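Local coordinates for protein alanine racemase (Oenococcus oeni PSU-1, PDB 3HUR) that belongs to the alanine racemase family, which pairs an N-terminal TIM-barrel-type domain with a mostly beta C-terminal domain, at residues A352-S355 with H356-V359; P108-A111 with W112-L116. All coordinates share one frame; numbering follows the deposited sequence.

In the fold
Contact 1 is the turn of the beta hairpin 347-353/357-364, in the part of the chain belonging to the C-terminal domain family; contact 2 is the short helix 110-114 between two strands of the parallel sheet in the N-terminal, TIM-barrel-type part. Their centres lie about 19 Å apart and their nearest atoms about 9 Å apart, so they do not touch. The chain that follows strand 123-128 reaches both: R135 donates to the turn of contact 1, while G137 bonds to the backbone of P108 and F138 packs on L110 in contact 2. Contact 1 also meets two other subunits, whereas contact 2 is touched by no other protein chain of the assembly.

Contact 1 (A352-S355 with H356-V359); sequences ANYS and HTIV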
loop_
_atom_site.group_PDB
_atom_site.type_symbol
_atom_site.label_atom_id
_atom_site.label_comp_id
_atom_site.label_asym_id
_atom_site.label_seq_id
_atom_site.Cartn_x
_atom_site.Cartn_y
_atom_site.Cartn_z
ATOM N N ALA A 352 18.170 -14.883 -5.429
ATOM C CA ALA A 352 19.077 -13.984 -6.104
ATOM C C ALA A 352 20.376 -14.714 -6.251
ATOM O O ALA A 352 20.780 -15.432 -5.360
ATOM C CB ALA A 352 19.277 -12.736 -5.320
ATOM N N ASN A 353 21.017 -14.592 -7.394
ATOM C CA ASN A 353 22.280 -15.292 -7.607
ATOM C C ASN A 353 23.389 -14.294 -7.794
ATOM O O ASN A 353 23.260 -13.355 -8.569
ATOM C CB ASN A 353 22.195 -16.278 -8.794
ATOM C CG ASN A 353 21.457 -17.565 -8.420
ATOM O OD1 ASN A 353 22.083 -18.551 -8.012
ATOM N ND2 ASN A 353 20.113 -17.551 -8.530
ATOM N N TYR A 354 24.464 -14.502 -7.065
ATOM C CA TYR A 354 25.642 -13.668 -7.169
ATOM C C TYR A 354 26.888 -14.550 -7.302
ATOM O O TYR A 354 26.833 -15.767 -7.163
ATOM C CB TYR A 354 25.777 -12.747 -5.934
ATOM C CG TYR A 354 24.604 -11.848 -5.748
ATOM C CD1 TYR A 354 24.478 -10.720 -6.520
ATOM C CD2 TYR A 354 23.590 -12.140 -4.823
ATOM C CE1 TYR A 354 23.381 -9.878 -6.375
ATOM C CE2 TYR A 354 22.501 -11.283 -4.660
ATOM C CZ TYR A 354 22.398 -10.179 -5.454
ATOM O OH TYR A 354 21.360 -9.318 -5.388
ATOM N N SER A 355 28.014 -13.905 -7.553
ATOM C CA SER A 355 29.238 -14.593 -7.845
ATOM C C SER A 355 29.507 -15.733 -6.854
ATOM O O SER A 355 29.659 -16.873 -7.251
ATOM C CB SER A 355 30.377 -13.583 -7.837
ATOM O OG SER A 355 31.581 -14.234 -8.178
ATOM N N HIS A 356 29.511 -15.428 -5.564
ATOM C CA HIS A 356 29.867 -16.409 -4.522
ATOM C C HIS A 356 28.713 -16.809 -3.559
ATOM O O HIS A 356 28.939 -17.541 -2.580
ATOM C CB HIS A 356 31.066 -15.870 -3.711
ATOM C CG HIS A 356 32.353 -15.794 -4.490
ATOM N ND1 HIS A 356 33.000 -14.598 -4.752
ATOM C CD2 HIS A 356 33.114 -16.766 -5.067
ATOM C CE1 HIS A 356 34.102 -14.839 -5.448
ATOM N NE2 HIS A 356 34.197 -16.146 -5.648
ATOM N N THR A 357 27.486 -16.376 -3.845
ATOM C CA THR A 357 26.410 -16.529 -2.890
ATOM C C THR A 357 25.057 -16.691 -3.594
ATOM O O THR A 357 24.877 -16.196 -4.676
ATOM C CB THR A 357 26.463 -15.350 -1.877
ATOM O OG1 THR A 357 25.354 -14.469 -2.032
ATOM C CG2 THR A 357 27.724 -14.557 -2.082
ATOM N N ILE A 358 24.150 -17.447 -2.993
ATOM C CA ILE A 358 22.803 -17.648 -3.503
ATOM C C ILE A 358 21.897 -17.234 -2.373
ATOM O O ILE A 358 22.035 -17.755 -1.278
ATOM C CB ILE A 358 22.478 -19.125 -3.733
ATOM C CG1 ILE A 358 23.462 -19.767 -4.699
ATOM C CG2 ILE A 358 21.029 -19.316 -4.197
ATOM C CD1 ILE A 358 23.554 -21.297 -4.532
ATOM N N VAL A 359 20.983 -16.304 -2.618
ATOM C CA VAL A 359 20.045 -15.876 -1.609
ATOM C C VAL A 359 18.721 -16.532 -1.952
ATOM O O VAL A 359 18.246 -16.350 -3.065
ATOM C CB VAL A 359 19.900 -14.371 -1.618
ATOM C CG1 VAL A 359 18.968 -13.911 -0.496
ATOM C CG2 VAL A 359 21.260 -13.702 -1.480
#
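A beta hairpin closes here: strands 347-353 and 357-364 are joined by a type I turn, Y354-T357, with S355 and H356 at its corners. Y354 N donates to T357 O at 3.0 Å, nearly end-on to the carbonyl (169° at the oxygen), and T357 N returns a weak bond to Y354 O. Farther from the turn, A352 and V359 form an antiparallel hydrogen-bonded pair, with A352 N to V359 O at 2.8 Å and V359 N to A352 O at 2.9 Å, both donors lying in the carbonyl planes. On the face of this pair A352 CB meets V359 CB at 4.1 Å. V359 CG2, set beside its own backbone N (CG1 is anti to it, chi1 -177°), comes to the edge of the Y354 ring, 4.2 Å from CE2. On the other face N353 and I358, a non-hydrogen-bonded pair, lie alongside each other, with N353 OD1 3.8 Å from I358 CG1. At the loop, the extended first torsion of S355 (chi1 -178°) carries OG over one face of the H356 imidazole, near its rim and 3.7 Å from ND1. R135 ties down the turn through Y354 O and S355 O and bonds N353 OD1 weakly. A second subunit takes up two polar ends: its Q320 NE2 bonds Y354 OH and its A258 O bonds T357 OG1. Strand 357-364 also pairs in parallel with a strand of that subunit, continuing the sheet across the interface, while Y271 of a third subunit meets the Y354 ring edge-to-face.

Contact 2 (P108-A111 with W112-L116); sequences PSLA and WLQNL
P108 lays its CD over one face of the W112 indole, a CH-pi contact 3.8 Å from the centroid of the five-membered ring and 20° off its normal. The two side chains cross at about a right angle, and CG of P108 reaches W112 CG at 3.6 Å. The indole is swung back to P108 by its first torsion, CG opposite the backbone N (chi1 -179°); L116 CD2 lies over the opposite face, toward the rim. S109 is the N-cap of helix 110-114: its OG accepts from W112 N at 3.1 Å, satisfying an amide of the first turn, while S109 O takes a weak bond from L113 N. Q114 N donates to L110 O at 3.0 Å, and the NE2 end of the extended Q114 side chain comes against CG and CD2 of L110. A111 O is gripped by N115 N at 2.9 Å and, weakly, by N115 ND2. W112 NE1 is held by W90 O, and the Y92 and W90 rings meet the indole. In this beta-alpha-beta unit the helix follows strand 103-107, whose I105 and I107 touch W112, and precedes strand 123-128; L110, L113 and Q114 pack on helix 141-153.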
loop_
_atom_site.group_PDB
_atom_site.type_symbol
_atom_site.label_atom_id
_atom_site.label_comp_id
_atom_site.label_asym_id
_atom_site.label_seq_id
_atom_site.Cartn_x
_atom_site.Cartn_y
_atom_site.Cartn_z
ATOM N N PRO A 108 28.145 -30.119 -1.133
ATOM C CA PRO A 108 27.944 -29.113 -2.143
ATOM C C PRO A 108 28.821 -29.251 -3.370
ATOM O O PRO A 108 28.467 -28.710 -4.425
ATOM C CB PRO A 108 28.314 -27.829 -1.396
ATOM C CG PRO A 108 29.397 -28.252 -0.526
ATOM C CD PRO A 108 28.972 -29.607 -0.034
ATOM N N SER A 109 29.972 -29.921 -3.214
ATOM C CA SER A 109 31.019 -29.982 -4.253
ATOM C C SER A 109 32.050 -31.069 -3.933
ATOM O O SER A 109 32.279 -31.354 -2.762
ATOM C CB SER A 109 31.743 -28.622 -4.366
ATOM O OG SER A 109 32.847 -28.562 -3.475
ATOM N N LEU A 110 32.697 -31.627 -4.967
ATOM C CA LEU A 110 33.810 -32.568 -4.762
ATOM C C LEU A 110 34.936 -31.969 -3.929
ATOM O O LEU A 110 35.468 -32.624 -3.025
ATOM C CB LEU A 110 34.372 -33.112 -6.087
ATOM C CG LEU A 110 35.366 -34.291 -5.938
ATOM C CD1 LEU A 110 34.681 -35.505 -5.359
ATOM C CD2 LEU A 110 36.035 -34.642 -7.266
ATOM N N ALA A 111 35.297 -30.728 -4.202
ATOM C CA ALA A 111 36.344 -30.071 -3.395
ATOM C C ALA A 111 36.061 -30.169 -1.868
ATOM O O ALA A 111 36.941 -30.541 -1.062
ATOM C CB ALA A 111 36.514 -28.619 -3.833
ATOM N N TRP A 112 34.815 -29.874 -1.503
ATOM C CA TRP A 112 34.364 -29.889 -0.104
ATOM C C TRP A 112 34.619 -31.239 0.564
ATOM O O TRP A 112 35.043 -31.298 1.707
ATOM C CB TRP A 112 32.861 -29.520 -0.039
ATOM C CG TRP A 112 32.266 -29.473 1.358
ATOM C CD1 TRP A 112 32.061 -28.364 2.121
ATOM C CD2 TRP A 112 31.812 -30.587 2.143
ATOM N NE1 TRP A 112 31.511 -28.715 3.321
ATOM C CE2 TRP A 112 31.360 -30.073 3.366
ATOM C CE3 TRP A 112 31.776 -31.969 1.940
ATOM C CZ2 TRP A 112 30.859 -30.880 4.367
ATOM C CZ3 TRP A 112 31.279 -32.767 2.938
ATOM C CH2 TRP A 112 30.821 -32.221 4.134
ATOM N N LEU A 113 34.330 -32.320 -0.159
ATOM C CA LEU A 113 34.537 -33.709 0.336
ATOM C C LEU A 113 35.996 -34.065 0.460
ATOM O O LEU A 113 36.391 -34.716 1.408
ATOM C CB LEU A 113 33.903 -34.739 -0.603
ATOM C CG LEU A 113 32.581 -35.372 -0.198
ATOM C CD1 LEU A 113 32.197 -36.463 -1.220
ATOM C CD2 LEU A 113 32.672 -35.930 1.207
ATOM N N GLN A 114 36.784 -33.659 -0.521
ATOM C CA GLN A 114 38.214 -33.968 -0.524
ATOM C C GLN A 114 38.902 -33.283 0.628
ATOM O O GLN A 114 39.788 -33.869 1.230
ATOM C CB GLN A 114 38.886 -33.549 -1.844
ATOM C CG GLN A 114 38.392 -34.325 -3.048
ATOM C CD GLN A 114 38.740 -33.658 -4.370
ATOM O OE1 GLN A 114 39.164 -32.501 -4.412
ATOM N NE2 GLN A 114 38.539 -34.385 -5.460
ATOM N N ASN A 115 38.487 -32.050 0.932
ATOM C CA ASN A 115 39.116 -31.241 1.993
ATOM C C ASN A 115 38.425 -31.359 3.353
ATOM O O ASN A 115 38.797 -30.646 4.300
ATOM C CB ASN A 115 39.179 -29.756 1.581
ATOM C CG ASN A 115 40.017 -29.515 0.307
ATOM O OD1 ASN A 115 41.242 -29.689 0.299
ATOM N ND2 ASN A 115 39.352 -29.098 -0.759
ATOM N N LEU A 116 37.422 -32.235 3.463
ATOM C CA LEU A 116 36.854 -32.551 4.772
ATOM C C LEU A 116 37.976 -32.688 5.775
ATOM O O LEU A 116 38.917 -33.432 5.528
ATOM C CB LEU A 116 36.110 -33.872 4.748
ATOM C CG LEU A 116 34.604 -33.783 4.661
ATOM C CD1 LEU A 116 34.069 -35.154 4.994
ATOM C CD2 LEU A 116 34.063 -32.743 5.614
#